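Local coordinates for protein putative primosome component (Streptococcus pyogenes serotype M3, PDB 2QGZ) that probably loads the replicative helicase during primosome assembly, as a P-loop ATPase of the IstB-like, DnaI-related family, at residues K116-I121 with L168-A173; I121-I126 with S138-F143. All coordinates share one frame; numbering follows the deposited sequence.

How the contacts relate
Contact 1 and contact 2 show how one connecting loop can be fastened to two neighbouring helices in succession. Ile121 belongs to both ranges, 116-121 and 121-126, but of the two it packs only in contact 1, whereas Leu123 carries contact 2. The centres lie about 10 Å apart, and contact 2 is nested inside the chain loop that contact 1 closes. The helices they use also touch each other, with Met172 SD 3.7 Å from Ile140 CG1. Contact 1 adjoins the probable nucleotide site: helix 165-179 follows the putative Walker A loop, and the Tyr118 side chain comes within about 4 Å of a bound phosphate ion. A different phosphate ion, well away from that one, lies at Ser124.

Contact 1 of 2, residues K116-I121 with L168-A173; sequences KSYRHI and LLAAMA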
# COMPACT_ATOMS: atom_id res chain seq x y z
N LYS A 116 -6.40 13.22 6.27
CA LYS A 116 -5.43 14.07 5.60
C LYS A 116 -4.00 13.97 6.10
O LYS A 116 -3.06 14.28 5.37
CB LYS A 116 -5.89 15.53 5.68
CG LYS A 116 -7.23 15.79 4.98
CD LYS A 116 -7.68 17.25 5.07
CE LYS A 116 -6.75 18.19 4.31
NZ LYS A 116 -7.13 19.62 4.50
N SER A 117 -3.81 13.53 7.34
CA SER A 117 -2.46 13.42 7.88
C SER A 117 -1.55 12.45 7.12
O SER A 117 -0.34 12.61 7.13
CB SER A 117 -2.50 13.04 9.36
OG SER A 117 -3.18 11.81 9.54
N TYR A 118 -2.14 11.47 6.44
CA TYR A 118 -1.36 10.49 5.67
C TYR A 118 -0.67 11.08 4.46
O TYR A 118 0.06 10.39 3.76
CB TYR A 118 -2.24 9.34 5.18
CG TYR A 118 -2.48 8.26 6.20
CD1 TYR A 118 -3.50 8.37 7.13
CD2 TYR A 118 -1.67 7.13 6.23
CE1 TYR A 118 -3.72 7.38 8.08
CE2 TYR A 118 -1.88 6.13 7.17
CZ TYR A 118 -2.90 6.26 8.09
OH TYR A 118 -3.09 5.28 9.04
N ARG A 119 -0.90 12.36 4.22
CA ARG A 119 -0.31 13.06 3.09
C ARG A 119 0.85 13.92 3.58
O ARG A 119 1.56 14.54 2.79
CB ARG A 119 -1.41 13.91 2.43
CG ARG A 119 -1.02 14.64 1.16
CD ARG A 119 -2.24 14.82 0.25
NE ARG A 119 -3.36 15.44 0.95
CZ ARG A 119 -4.63 15.13 0.74
NH1 ARG A 119 -4.95 14.21 -0.16
NH2 ARG A 119 -5.59 15.72 1.44
N HIS A 120 1.05 13.94 4.90
CA HIS A 120 2.12 14.74 5.49
C HIS A 120 3.05 13.94 6.41
O HIS A 120 3.46 14.43 7.46
CB HIS A 120 1.52 15.92 6.28
CG HIS A 120 0.58 16.76 5.48
ND1 HIS A 120 0.98 17.49 4.38
CD2 HIS A 120 -0.76 16.96 5.59
CE1 HIS A 120 -0.06 18.12 3.86
NE2 HIS A 120 -1.13 17.81 4.58
N ILE A 121 3.38 12.71 6.01
CA ILE A 121 4.27 11.88 6.81
C ILE A 121 5.64 11.76 6.16
O ILE A 121 5.75 11.32 5.02
CB ILE A 121 3.68 10.47 7.01
CG1 ILE A 121 2.30 10.58 7.66
CG2 ILE A 121 4.60 9.64 7.89
CD1 ILE A 121 1.62 9.27 7.91
N LEU A 168 4.57 4.17 7.68
CA LEU A 168 5.84 3.84 7.04
C LEU A 168 5.68 3.94 5.51
O LEU A 168 6.51 4.54 4.82
CB LEU A 168 6.25 2.42 7.42
CG LEU A 168 7.68 1.91 7.26
CD1 LEU A 168 7.61 0.44 6.88
CD2 LEU A 168 8.45 2.67 6.20
N LEU A 169 4.62 3.33 4.99
CA LEU A 169 4.34 3.34 3.56
C LEU A 169 3.97 4.75 3.09
O LEU A 169 4.30 5.14 1.97
CB LEU A 169 3.22 2.34 3.25
CG LEU A 169 3.61 0.98 2.68
CD1 LEU A 169 4.93 0.50 3.27
CD2 LEU A 169 2.50 -0.03 2.93
N ALA A 170 3.29 5.50 3.94
CA ALA A 170 2.94 6.87 3.59
C ALA A 170 4.22 7.71 3.51
O ALA A 170 4.33 8.63 2.67
CB ALA A 170 2.00 7.45 4.63
N ALA A 171 5.19 7.41 4.37
CA ALA A 171 6.45 8.14 4.35
C ALA A 171 7.19 7.85 3.04
O ALA A 171 7.89 8.71 2.50
CB ALA A 171 7.31 7.75 5.53
N MET A 172 7.04 6.62 2.56
CA MET A 172 7.68 6.21 1.31
C MET A 172 7.03 7.01 0.18
O MET A 172 7.72 7.50 -0.71
CB MET A 172 7.48 4.70 1.07
CG MET A 172 8.15 4.17 -0.19
SD MET A 172 7.58 2.50 -0.64
CE MET A 172 5.87 2.89 -1.15
N ALA A 173 5.71 7.15 0.21
CA ALA A 173 4.98 7.90 -0.82
C ALA A 173 5.41 9.36 -0.83
O ALA A 173 5.53 9.98 -1.88
CB ALA A 173 3.47 7.80 -0.59
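Ile121 leans on Ala170 and Ala171 of helix 165-179, and its branches divide the work between these two small residues. Its CB already points at the helix, 4.2 Å from Ala170 CB. From there the side chain forks. With chi1 at -57°, CG2 lies anti to the backbone N and meets Ala171 CB at 4.1 Å, while CG1 lies anti to the carbonyl carbon, beside the backbone N. The extended second torsion, -180°, then sets CD1 against Ala170 CB, 3.8 Å away. The main chain of the same residue joins in: Ile121 O receives the CA-H of Ala171 at 3.3 Å between O and CA, nearly straight, with an angle of 167° at the hydrogen. The small methyl side chains on the helix are consistent with this close approach of the loop backbone, with Ile121 and Ala171 CA atoms 5.0 Å apart.

Tyr118 touches Ala170 from another direction. Its carbonyl O lies 3.6 Å from Ala170 CB, and ring atom CD2 stands 4.0 Å from the same methyl, which approaches the ring obliquely. Ala170 CB is thus shared by a carbonyl oxygen, an aromatic carbon and an aliphatic tip. No hydrogen bond crosses between the two segments; the polar end of Tyr118 instead bonds through OH to Ser166 OG, in the probable Walker A motif, and its ring meets Tyr167 edge-to-face.

In the short 3-10 turn 116-119, Tyr118 and Arg119 touch strand 109-112, Tyr118 at Leu111 and Arg119 at Ile109 and Leu111, while Tyr118 also meets helix 165-179. That helix presents Leu168 and Leu169 to Ile140 of helix 131-146, and Leu169 reaches strands 154-158 and 251-255 of the parallel sheet.

Contact 2 of 2, residues I121-I126 with S138-F143; sequences IHLSDI and SAILDF. With PO4 (phosphate ion), chain C.
Leu123 reaches across to helix 131-146 with its two methyls separated between two partners: CD1 meets Leu141 CD2 at 3.9 Å, and CD2 lies 4.3 Å from Ile140 CG2, the atom by which Ile140 takes part. Both leucines have chi1 near -65° and an extended chi2 (174° in Leu123), and their side chains cross obliquely, meeting by their outer methyls while Leu123 CA and Leu141 CA stay 9.3 Å apart.

The loop carrying Leu123 is folded by its own bonds. Asp125 OD2 accepts the backbone N-H of His122 at 3.1 Å, on its anti side and 22° out of the carboxylate plane, and Asp125 N returns to His122 O. On the same turn, Ser124 N bonds weakly to O2 of a phosphate ion, probably acquired during crystallisation; the very short approach of Ser124 OG to O4 of that ion is doubtful in detail.

Between Leu123 and the pair Ile140 and Leu141 the chemistry is aliphatic, and Leu123 also touches the aromatic Phe137 of the same helix. The result is a small, partly exposed apolar contact, with 86 Å² buried between the segments and no hydrogen bond across it, whereas polar bonds shape the turn that presents Leu123.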
# COMPACT_ATOMS: atom_id res chain seq x y z
N ILE A 121 3.38 12.71 6.01
CA ILE A 121 4.27 11.88 6.81
C ILE A 121 5.64 11.76 6.16
O ILE A 121 5.75 11.32 5.02
CB ILE A 121 3.68 10.47 7.01
CG1 ILE A 121 2.30 10.58 7.66
CG2 ILE A 121 4.60 9.64 7.89
CD1 ILE A 121 1.62 9.27 7.91
N HIS A 122 6.68 12.16 6.88
CA HIS A 122 8.05 12.11 6.37
C HIS A 122 8.85 10.92 6.90
O HIS A 122 8.52 10.34 7.94
CB HIS A 122 8.81 13.40 6.73
CG HIS A 122 8.13 14.67 6.33
ND1 HIS A 122 6.93 15.07 6.88
CD2 HIS A 122 8.50 15.66 5.48
CE1 HIS A 122 6.59 16.25 6.39
NE2 HIS A 122 7.53 16.63 5.55
N LEU A 123 9.93 10.58 6.21
CA LEU A 123 10.79 9.48 6.63
C LEU A 123 11.31 9.71 8.05
O LEU A 123 11.52 8.76 8.79
CB LEU A 123 11.99 9.34 5.70
CG LEU A 123 11.72 8.86 4.28
CD1 LEU A 123 13.01 8.94 3.49
CD2 LEU A 123 11.14 7.44 4.31
N SER A 124 11.53 10.97 8.41
CA SER A 124 12.03 11.30 9.74
C SER A 124 11.05 10.98 10.87
O SER A 124 11.45 10.86 12.03
CB SER A 124 12.41 12.79 9.80
OG SER A 124 11.37 13.60 9.26
N ASP A 125 9.76 10.84 10.54
CA ASP A 125 8.75 10.54 11.55
C ASP A 125 8.66 9.05 11.85
O ASP A 125 7.93 8.64 12.76
CB ASP A 125 7.35 11.00 11.10
CG ASP A 125 7.26 12.51 10.90
OD1 ASP A 125 7.68 13.27 11.81
OD2 ASP A 125 6.77 12.93 9.83
N ILE A 126 9.40 8.23 11.10
CA ILE A 126 9.37 6.78 11.28
C ILE A 126 10.42 6.27 12.26
O ILE A 126 11.61 6.56 12.12
CB ILE A 126 9.58 6.05 9.92
CG1 ILE A 126 8.54 6.52 8.90
CG2 ILE A 126 9.51 4.56 10.12
CD1 ILE A 126 7.10 6.49 9.40
N SER A 138 14.76 -0.27 5.55
CA SER A 138 15.81 -0.52 4.58
C SER A 138 15.19 -0.79 3.20
O SER A 138 15.64 -0.25 2.18
CB SER A 138 16.66 -1.71 5.05
OG SER A 138 17.61 -2.11 4.09
N ALA A 139 14.15 -1.62 3.16
CA ALA A 139 13.48 -1.95 1.90
C ALA A 139 12.74 -0.75 1.29
O ALA A 139 12.68 -0.61 0.07
CB ALA A 139 12.52 -3.10 2.10
N ILE A 140 12.15 0.08 2.13
CA ILE A 140 11.44 1.26 1.65
C ILE A 140 12.43 2.24 0.99
O ILE A 140 12.11 2.88 0.00
CB ILE A 140 10.66 1.94 2.81
CG1 ILE A 140 9.17 1.66 2.65
CG2 ILE A 140 10.91 3.43 2.87
CD1 ILE A 140 8.79 0.23 2.92
N LEU A 141 13.65 2.33 1.53
CA LEU A 141 14.65 3.23 0.97
C LEU A 141 15.19 2.70 -0.36
O LEU A 141 15.50 3.47 -1.25
CB LEU A 141 15.81 3.45 1.95
CG LEU A 141 15.44 4.14 3.26
CD1 LEU A 141 16.71 4.41 4.06
CD2 LEU A 141 14.71 5.45 2.97
N ASP A 142 15.30 1.38 -0.47
CA ASP A 142 15.78 0.78 -1.71
C ASP A 142 14.76 1.03 -2.82
O ASP A 142 15.13 1.31 -3.96
CB ASP A 142 15.96 -0.73 -1.57
CG ASP A 142 17.15 -1.09 -0.70
OD1 ASP A 142 18.16 -0.34 -0.73
OD2 ASP A 142 17.07 -2.14 -0.01
N PHE A 143 13.49 0.93 -2.46
CA PHE A 143 12.42 1.13 -3.43
C PHE A 143 12.46 2.54 -4.01
O PHE A 143 12.43 2.72 -5.22
CB PHE A 143 11.05 0.89 -2.81
CG PHE A 143 9.93 0.92 -3.81
CD1 PHE A 143 9.55 -0.23 -4.48
CD2 PHE A 143 9.32 2.13 -4.14
CE1 PHE A 143 8.56 -0.19 -5.46
CE2 PHE A 143 8.33 2.19 -5.11
CZ PHE A 143 7.95 1.03 -5.78
P PO4 C . 12.10 15.09 6.52
O1 PO4 C . 11.33 15.76 5.39
O2 PO4 C . 11.92 13.60 6.43
O3 PO4 C . 13.56 15.43 6.42
O4 PO4 C . 11.57 15.60 7.85